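Local coordinates for protein 378aa long hypothetical citrate synthase (PDB 1VGM) that is probably a citrate synthase-type enzyme, a mostly helical protein whose two copies pair in the assembly, at residues Q79-S82 with T83-M87; G102-A105 with S106-P110. All coordinates share one frame; numbering follows the deposited sequence.

Contact 1: Q79-S82 with T83-M87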
loop_
_atom_site.group_PDB
_atom_site.type_symbol
_atom_site.label_atom_id
_atom_site.label_comp_id
_atom_site.label_asym_id
_atom_site.label_seq_id
_atom_site.Cartn_x
_atom_site.Cartn_y
_atom_site.Cartn_z
ATOM N N GLN A 79 0.584 6.611 20.540
ATOM C CA GLN A 79 0.471 7.434 19.339
ATOM C C GLN A 79 -0.726 7.024 18.499
ATOM O O GLN A 79 -1.362 7.865 17.869
ATOM C CB GLN A 79 1.736 7.335 18.482
ATOM C CG GLN A 79 2.868 8.230 18.954
ATOM C CD GLN A 79 3.718 7.566 20.018
ATOM O OE1 GLN A 79 3.407 6.464 20.483
ATOM N NE2 GLN A 79 4.800 8.231 20.410
ATOM N N VAL A 80 -1.027 5.729 18.488
ATOM C CA VAL A 80 -2.158 5.216 17.719
ATOM C C VAL A 80 -3.447 5.844 18.220
ATOM O O VAL A 80 -4.248 6.365 17.441
ATOM C CB VAL A 80 -2.292 3.682 17.856
ATOM C CG1 VAL A 80 -3.585 3.214 17.191
ATOM C CG2 VAL A 80 -1.095 3.003 17.234
ATOM N N ILE A 81 -3.647 5.775 19.530
ATOM C CA ILE A 81 -4.853 6.307 20.143
ATOM C C ILE A 81 -4.910 7.811 19.883
ATOM O O ILE A 81 -5.921 8.343 19.433
ATOM C CB ILE A 81 -4.860 6.028 21.669
ATOM C CG1 ILE A 81 -4.787 4.521 21.910
ATOM C CG2 ILE A 81 -6.124 6.609 22.317
ATOM C CD1 ILE A 81 -5.947 3.732 21.304
ATOM N N SER A 82 -3.800 8.482 20.155
ATOM C CA SER A 82 -3.731 9.925 20.025
ATOM C C SER A 82 -4.146 10.365 18.624
ATOM O O SER A 82 -4.922 11.301 18.460
ATOM C CB SER A 82 -2.308 10.399 20.324
ATOM O OG SER A 82 -2.186 11.784 20.069
ATOM N N THR A 83 -3.631 9.681 17.610
ATOM C CA THR A 83 -3.900 10.064 16.230
ATOM C C THR A 83 -5.318 9.708 15.780
ATOM O O THR A 83 -6.001 10.526 15.165
ATOM C CB THR A 83 -2.894 9.397 15.278
ATOM O OG1 THR A 83 -1.588 9.918 15.545
ATOM C CG2 THR A 83 -3.271 9.661 13.821
ATOM N N ILE A 84 -5.755 8.489 16.081
ATOM C CA ILE A 84 -7.108 8.043 15.743
ATOM C C ILE A 84 -8.150 9.014 16.299
ATOM O O ILE A 84 -9.080 9.441 15.599
ATOM C CB ILE A 84 -7.373 6.621 16.318
ATOM C CG1 ILE A 84 -6.845 5.560 15.355
ATOM C CG2 ILE A 84 -8.858 6.409 16.565
ATOM C CD1 ILE A 84 -6.980 4.136 15.890
ATOM N N PHE A 85 -7.989 9.365 17.568
ATOM C CA PHE A 85 -8.985 10.173 18.246
ATOM C C PHE A 85 -8.881 11.660 17.921
ATOM O O PHE A 85 -9.730 12.446 18.335
ATOM C CB PHE A 85 -8.887 9.937 19.750
ATOM C CG PHE A 85 -9.579 8.690 20.196
ATOM C CD1 PHE A 85 -10.918 8.727 20.586
ATOM C CD2 PHE A 85 -8.934 7.459 20.113
ATOM C CE1 PHE A 85 -11.603 7.563 20.908
ATOM C CE2 PHE A 85 -9.609 6.289 20.433
ATOM C CZ PHE A 85 -10.957 6.338 20.821
ATOM N N SER A 86 -7.851 12.050 17.177
ATOM C CA SER A 86 -7.685 13.459 16.835
ATOM C C SER A 86 -8.228 13.758 15.446
ATOM O O SER A 86 -8.322 14.914 15.053
ATOM C CB SER A 86 -6.211 13.856 16.891
ATOM O OG SER A 86 -5.519 13.348 15.763
ATOM N N MET A 87 -8.584 12.720 14.702
ATOM C CA MET A 87 -9.079 12.912 13.349
ATOM C C MET A 87 -10.565 13.226 13.354
ATOM O O MET A 87 -11.277 12.908 14.308
ATOM C CB MET A 87 -8.807 11.670 12.504
ATOM C CG MET A 87 -7.474 11.745 11.779
ATOM S SD MET A 87 -7.226 10.370 10.688
ATOM C CE MET A 87 -6.513 9.194 11.811
#

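Contact 2: G102-A105 with S106-P110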
loop_
_atom_site.group_PDB
_atom_site.type_symbol
_atom_site.label_atom_id
_atom_site.label_comp_id
_atom_site.label_asym_id
_atom_site.label_seq_id
_atom_site.Cartn_x
_atom_site.Cartn_y
_atom_site.Cartn_z
ATOM N N GLY A 102 0.212 2.397 9.855
ATOM C CA GLY A 102 1.423 3.128 9.531
ATOM C C GLY A 102 2.183 3.479 10.789
ATOM O O GLY A 102 3.414 3.360 10.840
ATOM N N ILE A 103 1.449 3.882 11.821
ATOM C CA ILE A 103 2.053 4.125 13.125
ATOM C C ILE A 103 2.650 2.867 13.768
ATOM O O ILE A 103 3.740 2.926 14.338
ATOM C CB ILE A 103 1.030 4.770 14.085
ATOM C CG1 ILE A 103 0.717 6.190 13.604
ATOM C CG2 ILE A 103 1.579 4.793 15.510
ATOM C CD1 ILE A 103 -0.463 6.835 14.290
ATOM N N LEU A 104 1.956 1.733 13.669
ATOM C CA LEU A 104 2.492 0.477 14.193
ATOM C C LEU A 104 3.777 0.075 13.462
ATOM O O LEU A 104 4.760 -0.320 14.090
ATOM C CB LEU A 104 1.452 -0.654 14.077
ATOM C CG LEU A 104 0.144 -0.523 14.874
ATOM C CD1 LEU A 104 -0.734 -1.740 14.643
ATOM C CD2 LEU A 104 0.441 -0.377 16.352
ATOM N N ALA A 105 3.770 0.184 12.137
ATOM C CA ALA A 105 4.965 -0.077 11.338
ATOM C C ALA A 105 6.137 0.812 11.751
ATOM O O ALA A 105 7.273 0.350 11.824
ATOM C CB ALA A 105 4.663 0.120 9.850
ATOM N N SER A 106 5.867 2.085 12.017
ATOM C CA SER A 106 6.920 3.017 12.411
ATOM C C SER A 106 7.524 2.679 13.773
ATOM O O SER A 106 8.738 2.795 13.977
ATOM C CB SER A 106 6.379 4.449 12.438
ATOM O OG SER A 106 6.209 4.957 11.127
ATOM N N ILE A 107 6.676 2.268 14.707
ATOM C CA ILE A 107 7.105 2.142 16.089
ATOM C C ILE A 107 7.627 0.743 16.388
ATOM O O ILE A 107 8.669 0.595 17.025
ATOM C CB ILE A 107 5.963 2.500 17.057
ATOM C CG1 ILE A 107 5.634 3.990 16.917
ATOM C CG2 ILE A 107 6.371 2.186 18.502
ATOM C CD1 ILE A 107 4.517 4.468 17.798
ATOM N N TYR A 108 6.921 -0.281 15.913
ATOM C CA TYR A 108 7.408 -1.659 16.038
ATOM C C TYR A 108 8.456 -2.026 14.986
ATOM O O TYR A 108 9.451 -2.681 15.291
ATOM C CB TYR A 108 6.242 -2.647 15.958
ATOM C CG TYR A 108 5.229 -2.516 17.079
ATOM C CD1 TYR A 108 3.863 -2.444 16.805
ATOM C CD2 TYR A 108 5.635 -2.492 18.411
ATOM C CE1 TYR A 108 2.928 -2.356 17.830
ATOM C CE2 TYR A 108 4.705 -2.402 19.444
ATOM C CZ TYR A 108 3.355 -2.337 19.145
ATOM O OH TYR A 108 2.430 -2.275 20.162
ATOM N N ASP A 109 8.229 -1.606 13.746
ATOM C CA ASP A 109 9.146 -1.919 12.652
ATOM C C ASP A 109 9.742 -3.331 12.757
ATOM O O ASP A 109 10.964 -3.511 12.830
ATOM C CB ASP A 109 10.269 -0.883 12.609
ATOM C CG ASP A 109 10.956 -0.834 11.264
ATOM O OD1 ASP A 109 10.497 -1.536 10.345
ATOM O OD2 ASP A 109 11.951 -0.098 11.125
ATOM N N PRO A 110 8.881 -4.356 12.748
ATOM C CA PRO A 110 9.381 -5.724 12.929
ATOM C C PRO A 110 10.218 -6.215 11.750
ATOM O O PRO A 110 9.905 -5.932 10.593
ATOM C CB PRO A 110 8.110 -6.544 13.104
ATOM C CG PRO A 110 7.101 -5.809 12.261
ATOM C CD PRO A 110 7.442 -4.334 12.435
#

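Contact 1: Q79-S82 with T83-M87
F85 lies beside I81, one helical turn earlier, and its side chain can be followed outward atom by atom. F85 CB lies 3.4 Å from I81 O. With CG anti to the carbonyl carbon (chi1 -81°), the ring runs alongside the I81 side chain in the same direction. CD2 then meets two parts of I81: its carbonyl O lies at the ring edge, in plane, 3.2 Å from F85 CD2, and its CG2 methyl is 3.7 Å from the same carbon. CE2, further out, still brushes CG2. The ring continues onto N134, R137 and A138 of helix 117-139 and onto P144. The same I81 carbonyl accepts F85 N at 3.0 Å, with an N-H...O angle of 164°, nearly in line with its C=O bond. V80 and I84 make a second pair of neighbours, V80 CG1 touching I84 CD1 at 3.8 Å. S86 folds back on T83 instead: its OG, 2.9 Å from T83 O, and its backbone N both bond to that carbonyl from one face of its plane. Three i to i+4 bonds, onto Q79, V80 and I81, merging with a type I turn that starts at I84, are characteristic of a short alpha-helix running out into a turn.

Contact 2: G102-A105 with S106-P110
One methyl of L104, CD2, meets the Y108 ring obliquely, 3.5 Å from Y108 CE1. One turn apart on the helix and with the same first torsion, CG anti to the carbonyl carbon (chi1 -64° and -63°), the two side chains run the same way. I103 and I107 repeat the arrangement on the next flank: the I103 CG2 methyl touches I107 CD1 at 3.7 Å, and I107 CG1 lies 3.4 Å from I103 O. Polar contacts lie closer to the backbone. S106 N bonds to G102 O at 3.0 Å, while S106 OG leans back onto the same G102 O in a weak bond of 3.2 Å, giving that carbonyl two donors. At the end of the helix Y108 N reaches L104 O at 2.8 Å, but the following bond, D109 N to A105 O, is weak, bent to 122°; D109 has left helical geometry with positive phi. Its carboxylate forms a salt bridge through OD1 with K215 of the second subunit. The chemistry thus divides: apolar pairs one turn apart line the flanks, backbone bonding weakens at the C-terminal end, and the acidic residue just past the helix makes a salt bridge to the partner subunit.

Contact 1 comes first along the chain: 79-87 covers most of helix 78-84 and the turn overlapping its end, whereas 102-110 covers the end of helix 93-108, the next helix, and the two residues after it. Their centres are 15 Å apart, and the two touch directly. V80 CG2 packs 3.7 Å from I103 CG2 and 3.8 Å from L104 CD2, and Q79 OE1 approaches I107 CD1 to 3.5 Å. Both also meet the second subunit: in contact 1 T83 hydrogen-bonds its own counterpart there and Q79 bonds to S86 of that chain, while in contact 2 I103 packs on T99 and S106 on G95 of the second subunit. The helix pair therefore packs within one subunit and simultaneously forms part of the dimer interface.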